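Local coordinates for formimidoylglutamase (Bacillus subtilis, PDB 3M1R), which hydrolyses N-formimidoyl-L-glutamate to L-glutamate and formamide in histidine degradation, using two manganese ions per subunit, at residues Val45-Ser51 and Gly127-Ile132; Trp121-Leu126 and Val283-Ile288; Ser252-Pro258 and Leu295-Thr301. One frame throughout, in Å; residues are numbered along the deposited sequence.

Interaction 1. Residues Val45-Ser51 and Gly127-Ile132; sequences VPLSKSS and GGDNSI. With CA (calcium ion), chain B.
Val45, at the end of strand 39-45, meets Ile132 tip to tip, Val45 CG1 lying 3.6 Å from Ile132 CG2. Beyond the inverse gamma turn centred on Pro46, Leu47 runs past Ile132 in the opposite direction and lays CD2 against Ser131 OG. Leu47 O accepts Asp129 N at 2.7 Å. The type I turn from Ser48 to Ser51 then presents two hydroxyls to one carboxylate oxygen: Ser50 OG reaches the syn lone pair of Asp129 OD2 at 2.6 Å, and Ser51 OG comes to the anti side at 3.0 Å, 28° out of plane. Asp129 CG stands between backbone N and carbonyl carbon (chi1 68°), which turns the carboxylate to these serines. Asp129 OD1 closes an Asx turn by accepting Ser131 N and takes Ser131 OG through its syn lone pair, at 2.7 Å. Four bonds thus fix the rotation of the buried carboxylate. Replacing this aspartate by alanine is likely to leave the hydroxyls of Ser50, Ser51 and Ser131 without their shared acceptor and the turn less tightly held. Next along the chain, Asn130 OD1 binds calcium at 2.4 Å, together with Asp153, Asp157 and Asp245. The two loops follow strands 39-45 and 121-127, with helix 100-117 packed on Val45, Leu47, Ser50 and Ser131.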
loop_
_atom_site.group_PDB
_atom_site.type_symbol
_atom_site.label_atom_id
_atom_site.label_comp_id
_atom_site.label_asym_id
_atom_site.label_seq_id
_atom_site.Cartn_x
_atom_site.Cartn_y
_atom_site.Cartn_z
ATOM N N VAL D 45 15.046 4.803 22.527
ATOM C CA VAL D 45 14.458 6.085 22.943
ATOM C C VAL D 45 13.318 6.423 21.979
ATOM O O VAL D 45 13.509 7.177 21.028
ATOM C CB VAL D 45 15.487 7.227 22.898
ATOM C CG1 VAL D 45 14.871 8.554 23.406
ATOM C CG2 VAL D 45 16.738 6.868 23.687
ATOM N N PRO D 46 12.136 5.837 22.210
ATOM C CA PRO D 46 10.999 5.924 21.292
ATOM C C PRO D 46 10.222 7.242 21.404
ATOM O O PRO D 46 9.019 7.201 21.653
ATOM C CB PRO D 46 10.097 4.765 21.739
ATOM C CG PRO D 46 10.681 4.251 23.045
ATOM C CD PRO D 46 11.786 5.141 23.455
ATOM N N LEU D 47 10.893 8.376 21.231
ATOM C CA LEU D 47 10.233 9.681 21.259
ATOM C C LEU D 47 10.052 10.207 19.841
ATOM O O LEU D 47 11.012 10.285 19.072
ATOM C CB LEU D 47 11.050 10.679 22.086
ATOM C CG LEU D 47 10.564 12.128 22.225
ATOM C CD1 LEU D 47 9.387 12.230 23.169
ATOM C CD2 LEU D 47 11.673 13.009 22.729
ATOM N N SER D 48 8.826 10.575 19.492
ATOM C CA SER D 48 8.588 11.148 18.182
ATOM C C SER D 48 7.518 12.230 18.189
ATOM O O SER D 48 7.194 12.786 17.140
ATOM C CB SER D 48 8.236 10.053 17.161
ATOM O OG SER D 48 7.101 9.307 17.571
ATOM N N LYS D 49 6.965 12.534 19.357
ATOM C CA LYS D 49 5.905 13.543 19.419
ATOM C C LYS D 49 6.455 14.967 19.397
ATOM O O LYS D 49 5.703 15.927 19.221
ATOM C CB LYS D 49 4.975 13.307 20.615
ATOM C CG LYS D 49 3.805 12.394 20.270
ATOM C CD LYS D 49 3.064 11.907 21.504
ATOM C CE LYS D 49 2.043 10.846 21.130
ATOM N NZ LYS D 49 1.441 10.172 22.316
ATOM N N SER D 50 7.769 15.092 19.555
ATOM C CA SER D 50 8.444 16.390 19.481
ATOM C C SER D 50 8.628 16.834 18.034
ATOM O O SER D 50 8.869 18.013 17.754
ATOM C CB SER D 50 9.799 16.327 20.186
ATOM O OG SER D 50 10.416 15.078 19.941
ATOM N N SER D 51 8.491 15.877 17.120
ATOM C CA SER D 51 8.619 16.151 15.694
ATOM C C SER D 51 7.668 17.244 15.212
ATOM O O SER D 51 6.470 17.238 15.513
ATOM C CB SER D 51 8.414 14.872 14.865
ATOM O OG SER D 51 9.434 13.919 15.108
ATOM N N GLY D 127 16.974 5.968 18.262
ATOM C CA GLY D 127 15.857 6.904 18.265
ATOM C C GLY D 127 14.640 6.275 17.600
ATOM O O GLY D 127 14.745 5.189 17.022
ATOM N N GLY D 128 13.492 6.949 17.658
ATOM C CA GLY D 128 13.392 8.278 18.228
ATOM C C GLY D 128 13.698 9.357 17.204
ATOM O O GLY D 128 14.392 9.115 16.227
ATOM N N ASP D 129 13.180 10.555 17.427
ATOM C CA ASP D 129 13.365 11.631 16.467
ATOM C C ASP D 129 14.591 12.468 16.819
ATOM O O ASP D 129 15.276 12.183 17.792
ATOM C CB ASP D 129 12.102 12.495 16.364
ATOM C CG ASP D 129 11.827 13.279 17.625
ATOM O OD1 ASP D 129 12.782 13.538 18.396
ATOM O OD2 ASP D 129 10.645 13.635 17.847
ATOM N N ASN D 130 14.857 13.509 16.039
ATOM C CA ASN D 130 16.103 14.239 16.200
ATOM C C ASN D 130 16.213 14.968 17.533
ATOM O O ASN D 130 17.318 15.264 17.998
ATOM C CB ASN D 130 16.366 15.189 15.019
ATOM C CG ASN D 130 17.851 15.249 14.644
ATOM O OD1 ASN D 130 18.202 15.528 13.496
ATOM N ND2 ASN D 130 18.735 14.962 15.624
ATOM N N SER D 131 15.074 15.242 18.161
ATOM C CA SER D 131 15.081 16.059 19.378
ATOM C C SER D 131 15.828 15.397 20.541
ATOM O O SER D 131 16.237 16.079 21.463
ATOM C CB SER D 131 13.654 16.378 19.815
ATOM O OG SER D 131 13.063 15.248 20.424
ATOM N N ILE D 132 16.002 14.069 20.498
ATOM C CA ILE D 132 16.624 13.355 21.618
ATOM C C ILE D 132 18.099 13.689 21.771
ATOM O O ILE D 132 18.680 13.442 22.822
ATOM C CB ILE D 132 16.468 11.799 21.520
ATOM C CG1 ILE D 132 17.447 11.204 20.504
ATOM C CG2 ILE D 132 15.028 11.419 21.166
ATOM C CD1 ILE D 132 17.534 9.666 20.547
HETATM CA CA CA B . 18.132 16.936 11.582
#

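Interaction 2. Residues Trp121-Leu126 and Val283-Ile288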
loop_
_atom_site.group_PDB
_atom_site.type_symbol
_atom_site.label_atom_id
_atom_site.label_comp_id
_atom_site.label_asym_id
_atom_site.label_seq_id
_atom_site.Cartn_x
_atom_site.Cartn_y
_atom_site.Cartn_z
ATOM N N TRP D 121 30.295 1.594 29.697
ATOM C CA TRP D 121 29.217 1.521 28.698
ATOM C C TRP D 121 29.431 2.490 27.536
ATOM O O TRP D 121 29.715 3.675 27.728
ATOM C CB TRP D 121 27.848 1.754 29.340
ATOM C CG TRP D 121 26.706 1.768 28.352
ATOM C CD1 TRP D 121 26.512 0.906 27.307
ATOM C CD2 TRP D 121 25.606 2.670 28.333
ATOM N NE1 TRP D 121 25.365 1.219 26.642
ATOM C CE2 TRP D 121 24.783 2.304 27.254
ATOM C CE3 TRP D 121 25.227 3.758 29.133
ATOM C CZ2 TRP D 121 23.620 2.982 26.940
ATOM C CZ3 TRP D 121 24.067 4.434 28.825
ATOM C CH2 TRP D 121 23.278 4.047 27.737
ATOM N N VAL D 122 29.322 1.963 26.327
ATOM C CA VAL D 122 29.329 2.779 25.123
ATOM C C VAL D 122 27.961 2.640 24.483
ATOM O O VAL D 122 27.656 1.613 23.896
ATOM C CB VAL D 122 30.390 2.298 24.130
ATOM C CG1 VAL D 122 30.345 3.143 22.857
ATOM C CG2 VAL D 122 31.767 2.338 24.777
ATOM N N PRO D 123 27.118 3.670 24.624
ATOM C CA PRO D 123 25.735 3.607 24.145
ATOM C C PRO D 123 25.569 3.400 22.632
ATOM O O PRO D 123 26.230 4.051 21.833
ATOM C CB PRO D 123 25.161 4.964 24.560
ATOM C CG PRO D 123 25.964 5.351 25.766
ATOM C CD PRO D 123 27.361 4.854 25.470
ATOM N N LEU D 124 24.689 2.469 22.270
ATOM C CA LEU D 124 24.171 2.357 20.917
ATOM C C LEU D 124 22.726 2.783 21.038
ATOM O O LEU D 124 21.868 1.985 21.407
ATOM C CB LEU D 124 24.270 0.922 20.385
ATOM C CG LEU D 124 25.623 0.514 19.770
ATOM C CD1 LEU D 124 26.768 0.897 20.676
ATOM C CD2 LEU D 124 25.676 -0.968 19.454
ATOM N N ILE D 125 22.470 4.057 20.764
ATOM C CA ILE D 125 21.146 4.634 20.971
ATOM C C ILE D 125 20.254 4.547 19.737
ATOM O O ILE D 125 20.590 5.040 18.652
ATOM C CB ILE D 125 21.234 6.109 21.423
ATOM C CG1 ILE D 125 22.311 6.267 22.493
ATOM C CG2 ILE D 125 19.875 6.596 21.919
ATOM C CD1 ILE D 125 22.660 7.721 22.829
ATOM N N LEU D 126 19.101 3.925 19.910
ATOM C CA LEU D 126 18.086 3.872 18.843
ATOM C C LEU D 126 16.976 4.907 19.064
ATOM O O LEU D 126 16.129 4.747 19.944
ATOM C CB LEU D 126 17.485 2.462 18.758
ATOM C CG LEU D 126 18.265 1.329 18.049
ATOM C CD1 LEU D 126 19.758 1.579 18.007
ATOM C CD2 LEU D 126 17.955 -0.057 18.635
ATOM N N VAL D 283 35.604 7.011 21.432
ATOM C CA VAL D 283 34.244 7.074 20.933
ATOM C C VAL D 283 33.303 6.765 22.085
ATOM O O VAL D 283 33.289 5.657 22.601
ATOM C CB VAL D 283 34.018 6.069 19.811
ATOM C CG1 VAL D 283 32.622 6.234 19.248
ATOM C CG2 VAL D 283 35.044 6.265 18.724
ATOM N N ALA D 284 32.520 7.752 22.495
ATOM C CA ALA D 284 31.698 7.616 23.693
ATOM C C ALA D 284 30.315 7.016 23.415
ATOM O O ALA D 284 29.648 6.543 24.330
ATOM C CB ALA D 284 31.564 8.966 24.396
ATOM N N GLY D 285 29.882 7.042 22.158
ATOM C CA GLY D 285 28.553 6.564 21.817
ATOM C C GLY D 285 28.138 6.851 20.385
ATOM O O GLY D 285 28.809 7.570 19.648
ATOM N N ILE D 286 27.037 6.238 19.975
ATOM C CA ILE D 286 26.454 6.524 18.691
ATOM C C ILE D 286 24.932 6.474 18.849
ATOM O O ILE D 286 24.383 5.655 19.613
ATOM C CB ILE D 286 26.963 5.563 17.587
ATOM C CG1 ILE D 286 26.387 5.953 16.221
ATOM C CG2 ILE D 286 26.631 4.110 17.918
ATOM C CD1 ILE D 286 26.908 5.096 15.070
ATOM N N GLU D 287 24.255 7.379 18.157
ATOM C CA GLU D 287 22.802 7.380 18.135
ATOM C C GLU D 287 22.331 7.431 16.694
ATOM O O GLU D 287 22.989 7.995 15.831
ATOM C CB GLU D 287 22.252 8.572 18.918
ATOM C CG GLU D 287 22.551 9.894 18.254
ATOM C CD GLU D 287 22.122 11.087 19.102
ATOM O OE1 GLU D 287 21.695 10.885 20.259
ATOM O OE2 GLU D 287 22.220 12.229 18.610
ATOM N N ILE D 288 21.187 6.819 16.439
ATOM C CA ILE D 288 20.567 6.893 15.131
ATOM C C ILE D 288 19.188 7.507 15.278
ATOM O O ILE D 288 18.376 7.052 16.092
ATOM C CB ILE D 288 20.455 5.511 14.522
ATOM C CG1 ILE D 288 21.860 4.917 14.389
ATOM C CG2 ILE D 288 19.720 5.573 13.169
ATOM C CD1 ILE D 288 21.840 3.487 13.963
#
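Ile125 and Glu287 lie side by side across two parallel strands and point the same way. In Ile125, CB sits 3.7 Å from Glu287 CB; CG1, turned beside its own backbone N (chi1 -44°), passes 3.6 Å from Ile286 O, and CD1 ends 4.0 Å from Glu287 CB, with Glu287 OE1 only slightly farther off. Ile125 thus packs on Glu287 CB, while the buried carboxylate of the glutamate is satisfied by Ser243 and Ser133 at OE2 and Thr136 at OE1. The backbone bonds are those of a regular parallel pair: Ile125 N donates to Ile286 O at 2.7 Å, and Ile125 O accepts Ile288 N at 2.9 Å. One step earlier Ile286 N binds Pro123 O, and the proline, which has no N-H to give, instead brings Pro123 CD to 3.1 Å from Ala284 O. On the other face the side chains of Leu124 and Ile286 cross at a slant, Leu124 CG being 4.2 Å from Ile286 CG2. The segment axes run 4.7 Å apart, with 7° between their directions. These are central strands of the arginase-family parallel sheet, flanked by strands 39-45 and 239-245; helix 100-117 covers the Ile125 face, and helix 300-318 packs against Leu124, Leu126 and Ile288.

Interaction 3. Residues Ser252-Pro258 and Leu295-Thr301; sequences SHAPGCP and LDFRDMT
Leu295 opens the contact by laying CD2 4.0 Å from Pro258 CA, an apolar touch at the far end of the 252-258 loop. Asp296 follows, and its CB and carboxylate carbon lie over Gly256 CA. With CG swung away from the backbone N (chi1 -152°), the carboxylate turns back to the start of helix 300-318: Asp296 OD2 accepts Thr301 N at 2.6 Å through its syn lone pair, while Asp296 OD1 takes Thr301 OG1 from above the carboxylate plane, 45° out of it, also at 2.6 Å. Asp296 OD1 further receives a weak bond from Phe297 N and has Pro255 CG at 3.5 Å. Phe297 sets its backbone N and CB beside the Pro255 ring; Phe297 and Arg298 both belong to subunit interfaces, Arg298 gripping the carbonyls of Pro255, Cys257 and Pro258 of a neighbouring subunit.

At the first turn of the helix the selenomethionine Met300 bends at chi3 (59°), so that Met300 CE comes 3.7 Å from Ser252 O and 3.8 Å from Pro255 CD, the Met300 and Pro255 side chains crossing at about a right angle. Thr301 ends the segment. Thr301 OG1 accepts Gly256 N at 3.0 Å, the one hydrogen bond that joins the two segments, and Thr301 CG2 touches Ala254 CB at 3.7 Å and lies near Cys257 SG.

The threonine hydroxyl therefore accepts from the Gly256 amide and donates its own hydrogen bond to Asp296 OD1. Having no side chain, Gly256 lets Asp296 and Thr301 come this close. The carboxylate's negative charge probably strengthens this chain of bonds and favours the helix start, holding the 254-257 turn to helix 300-318 beside Cys257, which touches the metal ligand Asp247.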
loop_
_atom_site.group_PDB
_atom_site.type_symbol
_atom_site.label_atom_id
_atom_site.label_comp_id
_atom_site.label_asym_id
_atom_site.label_seq_id
_atom_site.Cartn_x
_atom_site.Cartn_y
_atom_site.Cartn_z
ATOM N N SER D 252 16.475 7.897 -2.225
ATOM C CA SER D 252 16.431 6.565 -2.842
ATOM C C SER D 252 17.012 5.466 -1.935
ATOM O O SER D 252 16.666 4.298 -2.090
ATOM C CB SER D 252 17.082 6.557 -4.235
ATOM O OG SER D 252 18.465 6.889 -4.171
ATOM N N HIS D 253 17.870 5.853 -0.984
ATOM C CA HIS D 253 18.507 4.911 -0.054
ATOM C C HIS D 253 17.818 4.865 1.310
ATOM O O HIS D 253 17.918 3.865 2.019
ATOM C CB HIS D 253 20.006 5.251 0.138
ATOM C CG HIS D 253 20.862 4.887 -1.029
ATOM N ND1 HIS D 253 21.985 4.085 -0.923
ATOM C CD2 HIS D 253 20.742 5.190 -2.350
ATOM C CE1 HIS D 253 22.522 3.925 -2.121
ATOM N NE2 HIS D 253 21.788 4.578 -3.000
ATOM N N ALA D 254 17.128 5.942 1.681
ATOM C CA ALA D 254 16.349 5.968 2.926
ATOM C C ALA D 254 14.971 6.602 2.721
ATOM O O ALA D 254 14.754 7.739 3.131
ATOM C CB ALA D 254 17.117 6.720 4.020
ATOM N N PRO D 255 14.037 5.872 2.081
ATOM C CA PRO D 255 12.710 6.453 1.807
ATOM C C PRO D 255 11.905 6.623 3.082
ATOM O O PRO D 255 10.886 7.272 3.064
ATOM C CB PRO D 255 12.038 5.395 0.907
ATOM C CG PRO D 255 12.698 4.107 1.284
ATOM C CD PRO D 255 14.172 4.522 1.497
ATOM N N GLY D 256 12.357 6.030 4.181
ATOM C CA GLY D 256 11.606 6.085 5.420
ATOM C C GLY D 256 11.976 7.188 6.392
ATOM O O GLY D 256 11.681 7.060 7.575
ATOM N N CYS D 257 12.640 8.249 5.931
ATOM C CA CYS D 257 12.890 9.401 6.805
ATOM C C CYS D 257 11.824 10.469 6.570
ATOM O O CYS D 257 11.424 10.705 5.427
ATOM C CB CYS D 257 14.270 10.008 6.545
ATOM S SG CYS D 257 15.659 8.857 6.796
ATOM N N PRO D 258 11.373 11.139 7.641
ATOM C CA PRO D 258 10.381 12.188 7.387
ATOM C C PRO D 258 10.834 13.175 6.316
ATOM O O PRO D 258 10.133 13.326 5.315
ATOM C CB PRO D 258 10.210 12.846 8.766
ATOM C CG PRO D 258 10.525 11.682 9.748
ATOM C CD PRO D 258 11.683 11.000 9.078
ATOM N N LEU D 295 6.717 5.346 7.284
ATOM C CA LEU D 295 6.919 6.019 6.011
ATOM C C LEU D 295 7.795 5.150 5.085
ATOM O O LEU D 295 8.041 5.525 3.933
ATOM C CB LEU D 295 7.617 7.356 6.251
ATOM C CG LEU D 295 6.882 8.692 6.327
ATOM C CD1 LEU D 295 5.353 8.556 6.363
ATOM C CD2 LEU D 295 7.412 9.481 7.496
ATOM N N ASP D 296 8.259 3.993 5.582
ATOM C CA ASP D 296 9.331 3.246 4.892
ATOM C C ASP D 296 8.800 2.329 3.789
ATOM O O ASP D 296 7.636 1.933 3.799
ATOM C CB ASP D 296 10.140 2.412 5.895
ATOM C CG ASP D 296 11.604 2.173 5.451
ATOM O OD1 ASP D 296 12.044 2.741 4.415
ATOM O OD2 ASP D 296 12.326 1.436 6.181
ATOM N N PHE D 297 9.654 1.977 2.836
ATOM C CA PHE D 297 9.312 0.870 1.963
ATOM C C PHE D 297 9.861 -0.415 2.557
ATOM O O PHE D 297 11.065 -0.543 2.747
ATOM C CB PHE D 297 9.824 1.047 0.538
ATOM C CG PHE D 297 9.420 -0.079 -0.354
ATOM C CD1 PHE D 297 10.278 -1.155 -0.572
ATOM C CD2 PHE D 297 8.155 -0.107 -0.912
ATOM C CE1 PHE D 297 9.885 -2.219 -1.370
ATOM C CE2 PHE D 297 7.754 -1.171 -1.723
ATOM C CZ PHE D 297 8.628 -2.227 -1.955
ATOM N N ARG D 298 8.977 -1.381 2.785
ATOM C CA ARG D 298 9.288 -2.540 3.596
ATOM C C ARG D 298 9.947 -1.986 4.849
ATOM O O ARG D 298 9.369 -1.103 5.494
ATOM C CB ARG D 298 10.168 -3.541 2.832
ATOM C CG ARG D 298 9.435 -4.176 1.623
ATOM C CD ARG D 298 10.362 -5.035 0.781
ATOM N NE ARG D 298 10.865 -6.188 1.531
ATOM C CZ ARG D 298 11.730 -7.074 1.038
ATOM N NH1 ARG D 298 12.196 -6.930 -0.191
ATOM N NH2 ARG D 298 12.122 -8.114 1.769
ATOM N N ASP D 299 11.146 -2.455 5.187
ATOM C CA ASP D 299 11.882 -1.859 6.309
ATOM C C ASP D 299 13.305 -1.465 5.899
ATOM O O ASP D 299 14.229 -1.534 6.703
ATOM C CB ASP D 299 11.921 -2.799 7.524
ATOM C CG ASP D 299 12.672 -4.115 7.245
ATOM O OD1 ASP D 299 12.854 -4.475 6.060
ATOM O OD2 ASP D 299 13.076 -4.803 8.215
HETATM N N MSE D 300 13.446 -1.042 4.650
HETATM C CA MSE D 300 14.726 -0.678 4.055
HETATM C C MSE D 300 15.536 0.247 4.913
HETATM O O MSE D 300 16.748 0.105 4.984
HETATM C CB MSE D 300 14.522 0.058 2.744
HETATM C CG MSE D 300 14.316 -0.836 1.532
HETATM SE SE MSE D 300 13.929 0.272 -0.050
HETATM C CE MSE D 300 15.565 1.347 -0.063
ATOM N N THR D 301 14.874 1.236 5.504
ATOM C CA THR D 301 15.571 2.271 6.235
ATOM C C THR D 301 15.961 1.772 7.621
ATOM O O THR D 301 16.989 2.160 8.147
ATOM C CB THR D 301 14.760 3.594 6.294
ATOM O OG1 THR D 301 14.315 3.943 4.969
ATOM C CG2 THR D 301 15.655 4.715 6.819
#

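Interaction 2 joins neighbouring central strands of the parallel sheet, and interaction 1 takes up where strands 39-45 and 121-127 end; their centres are 15 Å apart and they touch, with Gly127 N 2.8 Å from Ile288 O and Val45 N 2.8 Å from Leu126 O. Interaction 3 lies about 17 Å from interaction 1 and 22 Å from interaction 2, centre to centre, and touches neither. Along the chain, interaction 1 closes before interaction 3 opens, whereas the segments of interaction 2 alternate with those of both. Strand 283-289 leads on to helix 300-318, connecting interaction 2 to interaction 3. Sheet core, metal-ligand loop and subunit interface are thus linked within one arginase-family fold.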